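Long-range contacts in putative uncharacterized protein (Campylobacter jejuni, PDB 5TPU), which is of unknown function but belongs to the cupin superfamily, as a WxcM-like beta-barrel protein that binds thymidine-5'-diphosphate: residues K38-I43 and K111-A116; R52-H57 and N98-M103; K58-V63 and L115-Y120. The protein carries 3 engineered substitutions. All coordinates share one frame; numbering follows the deposited sequence.

Contact 1 of 3, residues K38-I43 and K111-A116; sequences KRVYYI and KLLVLA. With TYD (thymidine-5'-diphosphate), chain E.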
loop_
_atom_site.group_PDB
_atom_site.type_symbol
_atom_site.label_atom_id
_atom_site.label_comp_id
_atom_site.label_asym_id
_atom_site.label_seq_id
_atom_site.Cartn_x
_atom_site.Cartn_y
_atom_site.Cartn_z
ATOM N N LYS A 38 10.343 -4.257 -1.871
ATOM C CA LYS A 38 11.123 -3.313 -2.679
ATOM C C LYS A 38 10.275 -2.254 -3.406
ATOM O O LYS A 38 10.775 -1.207 -3.860
ATOM C CB LYS A 38 12.013 -4.102 -3.623
ATOM C CG LYS A 38 12.976 -5.009 -2.848
ATOM C CD LYS A 38 14.393 -5.061 -3.400
ATOM C CE LYS A 38 15.335 -5.780 -2.456
ATOM N NZ LYS A 38 15.373 -5.015 -1.184
ATOM N N ARG A 39 8.975 -2.528 -3.465
ATOM C CA ARG A 39 8.074 -1.843 -4.369
ATOM C C ARG A 39 6.667 -1.999 -3.801
ATOM O O ARG A 39 6.289 -3.039 -3.262
ATOM C CB ARG A 39 8.194 -2.384 -5.798
ATOM C CG ARG A 39 7.076 -1.911 -6.707
ATOM C CD ARG A 39 7.125 -2.401 -8.164
ATOM N NE ARG A 39 7.552 -3.797 -8.309
ATOM C CZ ARG A 39 7.080 -4.639 -9.209
ATOM N NH1 ARG A 39 7.566 -5.870 -9.261
ATOM N NH2 ARG A 39 6.137 -4.282 -10.071
ATOM N N VAL A 40 5.921 -0.906 -3.844
ATOM C CA VAL A 40 4.524 -0.940 -3.512
ATOM C C VAL A 40 3.887 -0.318 -4.729
ATOM O O VAL A 40 4.337 0.696 -5.269
ATOM C CB VAL A 40 4.234 -0.136 -2.227
ATOM C CG1 VAL A 40 2.740 -0.022 -1.999
ATOM C CG2 VAL A 40 4.866 -0.801 -1.026
ATOM N N TYR A 41 2.844 -0.948 -5.213
ATOM C CA TYR A 41 2.065 -0.307 -6.255
ATOM C C TYR A 41 0.578 -0.513 -6.037
ATOM O O TYR A 41 0.160 -1.408 -5.280
ATOM C CB TYR A 41 2.529 -0.814 -7.629
ATOM C CG TYR A 41 2.250 -2.255 -7.992
ATOM C CD1 TYR A 41 1.095 -2.595 -8.667
ATOM C CD2 TYR A 41 3.172 -3.280 -7.711
ATOM C CE1 TYR A 41 0.849 -3.901 -9.016
ATOM C CE2 TYR A 41 2.935 -4.609 -8.093
ATOM C CZ TYR A 41 1.780 -4.896 -8.754
ATOM O OH TYR A 41 1.447 -6.152 -9.154
ATOM N N TYR A 42 -0.219 0.349 -6.663
ATOM C CA TYR A 42 -1.647 0.244 -6.490
ATOM C C TYR A 42 -2.337 0.558 -7.766
ATOM O O TYR A 42 -1.803 1.290 -8.596
ATOM C CB TYR A 42 -2.147 1.019 -5.276
ATOM C CG TYR A 42 -1.701 2.396 -5.218
ATOM C CD1 TYR A 42 -2.522 3.429 -5.677
ATOM C CD2 TYR A 42 -0.423 2.708 -4.756
ATOM C CE1 TYR A 42 -2.079 4.746 -5.689
ATOM C CE2 TYR A 42 0.027 4.030 -4.735
ATOM C CZ TYR A 42 -0.790 5.053 -5.192
ATOM O OH TYR A 42 -0.330 6.370 -5.192
ATOM N N ILE A 43 -3.462 -0.114 -7.962
ATOM C CA ILE A 43 -4.288 -0.001 -9.148
ATOM C C ILE A 43 -5.666 0.477 -8.717
ATOM O O ILE A 43 -6.213 0.030 -7.720
ATOM C CB ILE A 43 -4.394 -1.326 -9.887
ATOM C CG1 ILE A 43 -3.017 -1.798 -10.328
ATOM C CG2 ILE A 43 -5.237 -1.185 -11.123
ATOM C CD1 ILE A 43 -2.925 -3.246 -10.754
ATOM N N LYS A 111 -9.953 -0.836 -5.882
ATOM C CA LYS A 111 -8.577 -0.474 -5.642
ATOM C C LYS A 111 -7.792 -1.604 -5.049
ATOM O O LYS A 111 -8.140 -2.135 -4.013
ATOM C CB LYS A 111 -8.466 0.751 -4.732
ATOM C CG LYS A 111 -9.231 1.954 -5.270
ATOM C CD LYS A 111 -8.971 3.235 -4.453
ATOM C CE LYS A 111 -10.039 4.322 -4.665
ATOM N NZ LYS A 111 -11.417 3.755 -4.479
ATOM N N LEU A 112 -6.689 -1.919 -5.689
ATOM C CA LEU A 112 -5.849 -3.021 -5.298
ATOM C C LEU A 112 -4.487 -2.503 -4.905
ATOM O O LEU A 112 -3.858 -1.844 -5.689
ATOM C CB LEU A 112 -5.688 -3.936 -6.483
ATOM C CG LEU A 112 -4.663 -5.074 -6.371
ATOM C CD1 LEU A 112 -5.030 -6.083 -5.301
ATOM C CD2 LEU A 112 -4.650 -5.715 -7.738
ATOM N N LEU A 113 -4.049 -2.843 -3.702
ATOM C CA LEU A 113 -2.738 -2.603 -3.178
ATOM C C LEU A 113 -1.870 -3.851 -3.326
ATOM O O LEU A 113 -2.315 -4.984 -3.042
ATOM C CB LEU A 113 -2.823 -2.202 -1.717
ATOM C CG LEU A 113 -1.455 -1.949 -1.054
ATOM C CD1 LEU A 113 -0.817 -0.711 -1.656
ATOM C CD2 LEU A 113 -1.638 -1.764 0.448
ATOM N N VAL A 114 -0.657 -3.644 -3.818
ATOM C CA VAL A 114 0.285 -4.747 -4.045
ATOM C C VAL A 114 1.612 -4.407 -3.463
ATOM O O VAL A 114 2.123 -3.347 -3.736
ATOM C CB VAL A 114 0.463 -5.141 -5.512
ATOM C CG1 VAL A 114 1.454 -6.282 -5.583
ATOM C CG2 VAL A 114 -0.853 -5.552 -6.136
ATOM N N LEU A 115 2.107 -5.301 -2.600
ATOM C CA LEU A 115 3.434 -5.236 -2.001
ATOM C C LEU A 115 4.278 -6.223 -2.805
ATOM O O LEU A 115 3.878 -7.372 -2.984
ATOM C CB LEU A 115 3.353 -5.656 -0.532
ATOM C CG LEU A 115 2.968 -4.623 0.569
ATOM C CD1 LEU A 115 2.052 -3.482 0.166
ATOM C CD2 LEU A 115 2.386 -5.265 1.831
ATOM N N ALA A 116 5.405 -5.790 -3.358
ATOM C CA ALA A 116 6.226 -6.659 -4.214
ATOM C C ALA A 116 7.638 -6.891 -3.682
ATOM O O ALA A 116 8.278 -5.975 -3.155
ATOM C CB ALA A 116 6.300 -6.046 -5.581
HETATM P PA TYD E . 0.544 -4.443 -15.779
HETATM O O1A TYD E . -0.947 -4.498 -15.944
HETATM O O2A TYD E . 1.276 -5.080 -14.657
HETATM O O3A TYD E . 1.356 -4.913 -17.078
HETATM P PB TYD E . 0.789 -5.024 -18.589
HETATM O O1B TYD E . 2.111 -4.899 -19.366
HETATM O O2B TYD E . -0.084 -3.819 -18.773
HETATM O O3B TYD E . 0.062 -6.329 -18.606
HETATM O "O5'" TYD E . 0.901 -2.945 -15.447
HETATM C "C5'" TYD E . 0.126 -1.876 -15.980
HETATM C "C4'" TYD E . 1.051 -0.783 -16.441
HETATM O "O4'" TYD E . 1.912 -0.305 -15.404
HETATM C "C3'" TYD E . 1.963 -1.293 -17.515
HETATM O "O3'" TYD E . 1.895 -0.284 -18.540
HETATM C "C2'" TYD E . 3.310 -1.538 -16.812
HETATM C "C1'" TYD E . 3.250 -0.517 -15.704
HETATM N N1 TYD E . 3.804 -0.881 -14.429
HETATM C C2 TYD E . 4.765 -0.028 -13.843
HETATM O O2 TYD E . 5.124 1.027 -14.440
HETATM N N3 TYD E . 5.290 -0.334 -12.648
HETATM C C4 TYD E . 4.917 -1.430 -11.950
HETATM O O4 TYD E . 5.426 -1.657 -10.831
HETATM C C5 TYD E . 3.894 -2.307 -12.541
HETATM C C5M TYD E . 3.408 -3.538 -11.861
HETATM C C6 TYD E . 3.356 -1.976 -13.773
#

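Contact 2 of 3, residues R52-H57 and N98-M103; sequences RGAHAH and NMWREM. With TYD (thymidine-5'-diphosphate), chain E.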
loop_
_atom_site.group_PDB
_atom_site.type_symbol
_atom_site.label_atom_id
_atom_site.label_comp_id
_atom_site.label_asym_id
_atom_site.label_seq_id
_atom_site.Cartn_x
_atom_site.Cartn_y
_atom_site.Cartn_z
ATOM N N ARG A 52 -7.319 -7.615 -16.448
ATOM C CA ARG A 52 -5.911 -7.497 -16.678
ATOM C C ARG A 52 -5.439 -8.712 -17.451
ATOM O O ARG A 52 -6.184 -9.674 -17.656
ATOM C CB ARG A 52 -5.208 -7.360 -15.364
ATOM C CG ARG A 52 -5.889 -6.293 -14.542
ATOM C CD ARG A 52 -4.948 -5.726 -13.520
ATOM N NE ARG A 52 -3.943 -4.864 -14.105
ATOM C CZ ARG A 52 -4.119 -3.597 -14.443
ATOM N NH1 ARG A 52 -3.085 -2.912 -14.919
ATOM N NH2 ARG A 52 -5.298 -3.020 -14.293
ATOM N N GLY A 53 -4.212 -8.656 -17.933
ATOM C CA GLY A 53 -3.697 -9.788 -18.718
ATOM C C GLY A 53 -3.144 -10.881 -17.823
ATOM O O GLY A 53 -2.591 -10.610 -16.785
ATOM N N ALA A 54 -3.310 -12.128 -18.247
ATOM C CA ALA A 54 -2.673 -13.288 -17.630
ATOM C C ALA A 54 -1.196 -13.318 -17.930
ATOM O O ALA A 54 -0.774 -13.121 -19.049
ATOM C CB ALA A 54 -3.306 -14.569 -18.153
ATOM N N HIS A 55 -0.404 -13.588 -16.920
ATOM C CA HIS A 55 1.026 -13.759 -17.110
ATOM C C HIS A 55 1.571 -14.432 -15.888
ATOM O O HIS A 55 0.853 -14.557 -14.884
ATOM C CB HIS A 55 1.698 -12.409 -17.301
ATOM C CG HIS A 55 1.515 -11.487 -16.138
ATOM N ND1 HIS A 55 0.399 -10.698 -15.982
ATOM C CD2 HIS A 55 2.300 -11.247 -15.062
ATOM C CE1 HIS A 55 0.494 -10.015 -14.855
ATOM N NE2 HIS A 55 1.648 -10.318 -14.287
ATOM N N ALA A 56 2.846 -14.830 -15.938
ATOM C CA ALA A 56 3.512 -15.315 -14.755
ATOM C C ALA A 56 4.705 -14.476 -14.509
ATOM O O ALA A 56 5.057 -13.635 -15.348
ATOM C CB ALA A 56 3.946 -16.765 -14.897
ATOM N N HIS A 57 5.259 -14.694 -13.321
ATOM C CA HIS A 57 6.595 -14.305 -12.972
ATOM C C HIS A 57 7.357 -15.531 -12.521
ATOM O O HIS A 57 6.739 -16.529 -12.136
ATOM C CB HIS A 57 6.520 -13.300 -11.831
ATOM C CG HIS A 57 5.815 -12.045 -12.234
ATOM N ND1 HIS A 57 6.359 -11.152 -13.128
ATOM C CD2 HIS A 57 4.584 -11.576 -11.930
ATOM C CE1 HIS A 57 5.503 -10.173 -13.338
ATOM N NE2 HIS A 57 4.431 -10.389 -12.594
ATOM N N ASN A 98 6.903 -18.582 -9.294
ATOM C CA ASN A 98 6.421 -19.430 -10.370
ATOM C C ASN A 98 4.922 -19.558 -10.486
ATOM O O ASN A 98 4.409 -20.653 -10.611
ATOM C CB ASN A 98 7.093 -20.799 -10.282
ATOM C CG ASN A 98 8.588 -20.693 -10.502
ATOM O OD1 ASN A 98 9.391 -20.793 -9.560
ATOM N ND2 ASN A 98 8.961 -20.384 -11.741
ATOM N N MET A 99 4.224 -18.421 -10.475
ATOM C CA MET A 99 2.767 -18.416 -10.586
ATOM C C MET A 99 2.201 -17.594 -11.743
ATOM O O MET A 99 2.607 -16.478 -12.036
ATOM C CB MET A 99 2.205 -17.885 -9.295
ATOM C CG MET A 99 2.493 -18.748 -8.080
ATOM S SD MET A 99 1.636 -20.328 -8.173
ATOM C CE MET A 99 -0.095 -19.941 -8.196
ATOM N N TRP A 100 1.256 -18.209 -12.423
ATOM C CA TRP A 100 0.523 -17.589 -13.489
ATOM C C TRP A 100 -0.697 -17.038 -12.758
ATOM O O TRP A 100 -1.203 -17.656 -11.796
ATOM C CB TRP A 100 0.112 -18.622 -14.495
ATOM C CG TRP A 100 -0.711 -18.162 -15.614
ATOM C CD1 TRP A 100 -2.089 -18.064 -15.672
ATOM C CD2 TRP A 100 -0.234 -17.821 -16.908
ATOM N NE1 TRP A 100 -2.469 -17.637 -16.917
ATOM C CE2 TRP A 100 -1.348 -17.465 -17.688
ATOM C CE3 TRP A 100 1.037 -17.729 -17.470
ATOM C CZ2 TRP A 100 -1.223 -17.053 -19.024
ATOM C CZ3 TRP A 100 1.142 -17.332 -18.789
ATOM C CH2 TRP A 100 0.031 -17.021 -19.547
ATOM N N ARG A 101 -1.107 -15.844 -13.152
ATOM C CA ARG A 101 -2.269 -15.214 -12.514
ATOM C C ARG A 101 -2.930 -14.284 -13.457
ATOM O O ARG A 101 -2.328 -13.788 -14.403
ATOM C CB ARG A 101 -1.904 -14.460 -11.254
ATOM C CG ARG A 101 -1.449 -13.029 -11.454
ATOM C CD ARG A 101 -0.157 -12.863 -12.233
ATOM N NE ARG A 101 0.895 -13.727 -11.699
ATOM C CZ ARG A 101 1.667 -13.436 -10.657
ATOM N NH1 ARG A 101 1.507 -12.309 -9.956
ATOM N NH2 ARG A 101 2.622 -14.262 -10.304
ATOM N N GLU A 102 -4.210 -14.107 -13.208
ATOM C CA GLU A 102 -4.988 -13.243 -14.007
ATOM C C GLU A 102 -6.067 -12.650 -13.131
ATOM O O GLU A 102 -6.717 -13.344 -12.332
ATOM C CB GLU A 102 -5.436 -13.966 -15.272
ATOM C CG GLU A 102 -6.786 -14.628 -15.348
ATOM C CD GLU A 102 -7.468 -14.268 -16.651
ATOM O OE1 GLU A 102 -7.494 -13.073 -16.951
ATOM O OE2 GLU A 102 -7.963 -15.147 -17.377
ATOM N N MET A 103 -6.171 -11.329 -13.220
ATOM C CA MET A 103 -7.108 -10.569 -12.394
ATOM C C MET A 103 -8.261 -10.029 -13.229
ATOM O O MET A 103 -8.049 -9.454 -14.288
ATOM C CB MET A 103 -6.359 -9.442 -11.761
ATOM C CG MET A 103 -5.048 -9.887 -11.164
ATOM S SD MET A 103 -4.579 -8.784 -9.855
ATOM C CE MET A 103 -3.870 -7.380 -10.677
HETATM P PA TYD E . 0.544 -4.443 -15.779
HETATM O O1A TYD E . -0.947 -4.498 -15.944
HETATM O O2A TYD E . 1.276 -5.080 -14.657
HETATM O O3A TYD E . 1.356 -4.913 -17.078
HETATM P PB TYD E . 0.789 -5.024 -18.589
HETATM O O1B TYD E . 2.111 -4.899 -19.366
HETATM O O2B TYD E . -0.084 -3.819 -18.773
HETATM O O3B TYD E . 0.062 -6.329 -18.606
HETATM O "O5'" TYD E . 0.901 -2.945 -15.447
HETATM C "C5'" TYD E . 0.126 -1.876 -15.980
HETATM C "C4'" TYD E . 1.051 -0.783 -16.441
HETATM O "O4'" TYD E . 1.912 -0.305 -15.404
HETATM C "C3'" TYD E . 1.963 -1.293 -17.515
HETATM O "O3'" TYD E . 1.895 -0.284 -18.540
HETATM C "C2'" TYD E . 3.310 -1.538 -16.812
HETATM C "C1'" TYD E . 3.250 -0.517 -15.704
HETATM N N1 TYD E . 3.804 -0.881 -14.429
HETATM C C2 TYD E . 4.765 -0.028 -13.843
HETATM O O2 TYD E . 5.124 1.027 -14.440
HETATM N N3 TYD E . 5.290 -0.334 -12.648
HETATM C C4 TYD E . 4.917 -1.430 -11.950
HETATM O O4 TYD E . 5.426 -1.657 -10.831
HETATM C C5 TYD E . 3.894 -2.307 -12.541
HETATM C C5M TYD E . 3.408 -3.538 -11.861
HETATM C C6 TYD E . 3.356 -1.976 -13.773
HETATM O O HOH W 1 5.037 -15.844 -9.527
#

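Contact 3 of 3, residues K58-V63 and L115-Y120; sequences KNLEQV and LASDFY. With TYD (thymidine-5'-diphosphate), chain E.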
loop_
_atom_site.group_PDB
_atom_site.type_symbol
_atom_site.label_atom_id
_atom_site.label_comp_id
_atom_site.label_asym_id
_atom_site.label_seq_id
_atom_site.Cartn_x
_atom_site.Cartn_y
_atom_site.Cartn_z
ATOM N N LYS A 58 8.678 -15.424 -12.545
ATOM C CA LYS A 58 9.561 -16.404 -11.932
ATOM C C LYS A 58 9.827 -16.126 -10.453
ATOM O O LYS A 58 9.222 -16.785 -9.605
ATOM C CB LYS A 58 10.870 -16.521 -12.725
ATOM C CG LYS A 58 11.453 -17.925 -12.648
ATOM C CD LYS A 58 12.837 -18.034 -13.265
ATOM C CE LYS A 58 13.074 -19.441 -13.790
ATOM N NZ LYS A 58 14.463 -19.642 -14.292
ATOM N N ASN A 59 10.684 -15.162 -10.129
ATOM C CA ASN A 59 11.114 -14.981 -8.737
ATOM C C ASN A 59 10.332 -13.975 -7.905
ATOM O O ASN A 59 10.454 -13.925 -6.676
ATOM C CB ASN A 59 12.585 -14.613 -8.683
ATOM C CG ASN A 59 13.452 -15.836 -8.465
ATOM O OD1 ASN A 59 14.101 -15.994 -7.422
ATOM N ND2 ASN A 59 13.373 -16.761 -9.408
ATOM N N LEU A 60 9.504 -13.202 -8.588
ATOM C CA LEU A 60 8.772 -12.134 -7.928
ATOM C C LEU A 60 7.692 -12.715 -7.021
ATOM O O LEU A 60 6.839 -13.542 -7.435
ATOM C CB LEU A 60 8.163 -11.205 -8.984
ATOM C CG LEU A 60 7.282 -10.057 -8.454
ATOM C CD1 LEU A 60 8.122 -9.084 -7.663
ATOM C CD2 LEU A 60 6.538 -9.391 -9.615
ATOM N N GLU A 61 7.740 -12.242 -5.786
ATOM C CA GLU A 61 6.664 -12.466 -4.831
ATOM C C GLU A 61 5.882 -11.200 -4.570
ATOM O O GLU A 61 6.462 -10.098 -4.585
ATOM C CB GLU A 61 7.260 -12.915 -3.521
ATOM C CG GLU A 61 8.025 -14.235 -3.658
ATOM C CD GLU A 61 8.702 -14.579 -2.354
ATOM O OE1 GLU A 61 8.062 -15.112 -1.409
ATOM O OE2 GLU A 61 9.882 -14.243 -2.282
ATOM N N GLN A 62 4.591 -11.380 -4.298
ATOM C CA GLN A 62 3.683 -10.276 -3.994
ATOM C C GLN A 62 2.687 -10.573 -2.873
ATOM O O GLN A 62 2.302 -11.720 -2.636
ATOM C CB GLN A 62 2.878 -9.891 -5.241
ATOM C CG GLN A 62 3.683 -9.377 -6.430
ATOM C CD GLN A 62 2.937 -9.631 -7.733
ATOM O OE1 GLN A 62 2.623 -10.777 -8.072
ATOM N NE2 GLN A 62 2.592 -8.576 -8.419
ATOM N N VAL A 63 2.204 -9.520 -2.226
ATOM C CA VAL A 63 0.973 -9.627 -1.447
ATOM C C VAL A 63 -0.052 -8.659 -1.965
ATOM O O VAL A 63 0.235 -7.473 -2.036
ATOM C CB VAL A 63 1.238 -9.387 0.037
ATOM C CG1 VAL A 63 -0.076 -9.228 0.795
ATOM C CG2 VAL A 63 2.079 -10.524 0.571
ATOM N N LEU A 115 2.107 -5.301 -2.600
ATOM C CA LEU A 115 3.434 -5.236 -2.001
ATOM C C LEU A 115 4.278 -6.223 -2.805
ATOM O O LEU A 115 3.878 -7.372 -2.984
ATOM C CB LEU A 115 3.353 -5.656 -0.532
ATOM C CG LEU A 115 2.968 -4.623 0.569
ATOM C CD1 LEU A 115 2.052 -3.482 0.166
ATOM C CD2 LEU A 115 2.386 -5.265 1.831
ATOM N N ALA A 116 5.405 -5.790 -3.358
ATOM C CA ALA A 116 6.226 -6.659 -4.214
ATOM C C ALA A 116 7.638 -6.891 -3.682
ATOM O O ALA A 116 8.278 -5.975 -3.155
ATOM C CB ALA A 116 6.300 -6.046 -5.581
ATOM N N SER A 117 8.132 -8.117 -3.813
ATOM C CA SER A 117 9.481 -8.448 -3.354
ATOM C C SER A 117 10.616 -7.835 -4.182
ATOM O O SER A 117 11.767 -7.905 -3.786
ATOM C CB SER A 117 9.654 -9.950 -3.417
ATOM O OG SER A 117 9.515 -10.430 -4.746
ATOM N N ASP A 118 10.321 -7.291 -5.358
ATOM C CA ASP A 118 11.389 -6.795 -6.206
ATOM C C ASP A 118 10.867 -5.683 -7.098
ATOM O O ASP A 118 9.625 -5.465 -7.230
ATOM C CB ASP A 118 11.996 -7.966 -7.002
ATOM C CG ASP A 118 13.424 -7.670 -7.559
ATOM O OD1 ASP A 118 14.113 -6.691 -7.205
ATOM O OD2 ASP A 118 13.827 -8.432 -8.436
ATOM N N PHE A 119 11.820 -4.970 -7.685
ATOM C CA PHE A 119 11.544 -3.806 -8.497
ATOM C C PHE A 119 10.850 -4.183 -9.801
ATOM O O PHE A 119 10.945 -5.316 -10.225
ATOM C CB PHE A 119 12.859 -3.115 -8.804
ATOM C CG PHE A 119 13.583 -2.635 -7.582
ATOM C CD1 PHE A 119 13.208 -1.457 -6.966
ATOM C CD2 PHE A 119 14.672 -3.341 -7.072
ATOM C CE1 PHE A 119 13.882 -1.021 -5.831
ATOM C CE2 PHE A 119 15.360 -2.892 -5.960
ATOM C CZ PHE A 119 14.974 -1.724 -5.342
ATOM N N TYR A 120 10.138 -3.243 -10.418
ATOM C CA TYR A 120 9.398 -3.493 -11.653
ATOM C C TYR A 120 10.367 -3.828 -12.771
ATOM O O TYR A 120 11.402 -3.183 -12.882
ATOM C CB TYR A 120 8.640 -2.254 -12.124
ATOM C CG TYR A 120 8.024 -2.404 -13.512
ATOM C CD1 TYR A 120 6.951 -3.249 -13.720
ATOM C CD2 TYR A 120 8.509 -1.688 -14.595
ATOM C CE1 TYR A 120 6.381 -3.413 -14.978
ATOM C CE2 TYR A 120 7.960 -1.839 -15.854
ATOM C CZ TYR A 120 6.904 -2.700 -16.060
ATOM O OH TYR A 120 6.343 -2.840 -17.325
HETATM P PA TYD E . 0.544 -4.443 -15.779
HETATM O O1A TYD E . -0.947 -4.498 -15.944
HETATM O O2A TYD E . 1.276 -5.080 -14.657
HETATM O O3A TYD E . 1.356 -4.913 -17.078
HETATM P PB TYD E . 0.789 -5.024 -18.589
HETATM O O1B TYD E . 2.111 -4.899 -19.366
HETATM O O2B TYD E . -0.084 -3.819 -18.773
HETATM O O3B TYD E . 0.062 -6.329 -18.606
HETATM O "O5'" TYD E . 0.901 -2.945 -15.447
HETATM C "C5'" TYD E . 0.126 -1.876 -15.980
HETATM C "C4'" TYD E . 1.051 -0.783 -16.441
HETATM O "O4'" TYD E . 1.912 -0.305 -15.404
HETATM C "C3'" TYD E . 1.963 -1.293 -17.515
HETATM O "O3'" TYD E . 1.895 -0.284 -18.540
HETATM C "C2'" TYD E . 3.310 -1.538 -16.812
HETATM C "C1'" TYD E . 3.250 -0.517 -15.704
HETATM N N1 TYD E . 3.804 -0.881 -14.429
HETATM C C2 TYD E . 4.765 -0.028 -13.843
HETATM O O2 TYD E . 5.124 1.027 -14.440
HETATM N N3 TYD E . 5.290 -0.334 -12.648
HETATM C C4 TYD E . 4.917 -1.430 -11.950
HETATM O O4 TYD E . 5.426 -1.657 -10.831
HETATM C C5 TYD E . 3.894 -2.307 -12.541
HETATM C C5M TYD E . 3.408 -3.538 -11.861
HETATM C C6 TYD E . 3.356 -1.976 -13.773
#

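Contact 1 of 3, residues K38-I43 and K111-A116
R39 to I43 and L112 to A116 pair as antiparallel strands of a cupin beta-sheet, their segment axes 4.7 Å apart and 165° between directions. Backbone hydrogen bonds fix the register: Y41 exchanges two with V114 and I43 two with L112. At the far end A116 N donates to R39 O while A116 O receives K38 N at 3.0 Å, so that K38 and R39 both face A116, a classic beta bulge. Weaker CA-H...O contacts fill in between, such as Y42 CA to L112 O at 3.1 Å.

Apolar contacts divide between the two faces. On the face of V40, Y42, L113 and L115, V40 CG1 meets L113 CD1 at 3.6 Å; here V40 also packs on V40 of the second subunit, whose strand extends the sheet past 39-43. On the face of R39, Y41, V114 and A116, CG of Y41 lies between the backbone N and the carbonyl carbon (chi1 68°), a rotation that lays the ring over V114. V114 CB lies 3.6 Å from the ring centroid and 16° off the normal, a CH-pi contact.

Ligand contacts use this same face. The methyl C5M of thymidine-5'-diphosphate stands over the opposite side of the Y41 ring, 3.7 Å above its plane. The R39 guanidinium has A116 CB over one face, and its NH2 donates to the ligand's O4 at 2.8 Å.

Contact 2 of 3, residues R52-H57 and N98-M103
R101 reaches across to both histidines of the short, weakly bonded strand 55-57. Its CD lies over the H55 ring, 4.0 Å from the centroid and 20° off the normal, a CH-pi contact, while its guanidinium turns one face to the edge of H57, with H57 CD2 3.7 Å from R101 CZ and the two planes 88° apart. W100 meets the backbone on the other face: H55 N stands over its ring, and A54 CB touches CZ2 at 3.4 Å. At the far end R52 CD packs on M103 CE.

Around these contacts, R101 and H55 exchange two backbone hydrogen bonds, and R52 N donates to M103 O at 2.9 Å. R101 folds back through bends at chi2 and chi3, and NE and NH2 grip M99 O side-on from above its carbonyl plane, NH2 at 2.8 Å. Its NH1 is bonded to Q62, so the guanidinium is fixed on two sides. H55 ND1 donates to G53 O, and H57 ND1 to A124 O.

R52 NH1 gives thymidine-5'-diphosphate O1A a hydrogen bond of 2.9 Å, joined on the ligand by R127 and by R21 of the second subunit. The arrangement is that of two antiparallel strands at the edge of a cupin sheet, with the loop before strand 55-57 supplying R52 to the ligand pocket.

Contact 3 of 3, residues K58-V63 and L115-Y120
L115, S117 and L60 carry this contact, with V63 close behind. S117 is gripped through main chain and side chain by one residue: its N donates to E61 O at 2.7 Å, and its OG accepts from E61 N, also at 2.7 Å and with a fairly straight 160° at the hydrogen. The hydroxyl gets there because OG lies between the backbone N and the carbonyl carbon (chi1 61°), which turns it to E61 where regular strand pairing ends. The hydroxyl thus takes the place that S117's own carbonyl O would hold in a regular antiparallel pair. E61 CB rests 3.6 Å from S117 OG.

L115 pairs with V63 in an antiparallel hydrogen-bonded pair: V63 N to L115 O is 2.8 Å, and the return bond from L115 N to V63 O runs at 172° at the hydrogen. Their side chains share one face of the sheet, CB to CB 4.3 Å. Q62 and A116 form the non-hydrogen-bonded pair that follows.

L60, with CG anti to the backbone N, sends CD1 across to the turn, 3.5 Å from S117 OG and 4.1 Å from A116 CB. The chain beyond S117 leads to Y120, whose ring lies against the thymine of thymidine-5'-diphosphate, N3 over one face, while Y120 N is bonded to E28 of the second subunit. Two central strands of a cupin sheet thus run out into a loop that borders the ligand pocket.

Overall arrangement
Contacts 1 and 3 belong to one antiparallel sheet, five-stranded within this chain and continued by the second subunit, in which strand 111-116 lies between 39-44 and 62-68; their centres are about 10 Å apart and they share L115 and A116. Contact 2 lies in the sheet that has four strands in this chain, about 15 Å between centres from contact 1 and 12 Å from contact 3. Along the chain contact 2 is nested within the loop closed by contact 1, while the segments of contacts 2 and 3 alternate. The sheets meet where L112 CD2 touches M103 CE at 3.5 Å. All three contacts contribute residues around one thymidine-5'-diphosphate, in a pocket that the second subunit completes.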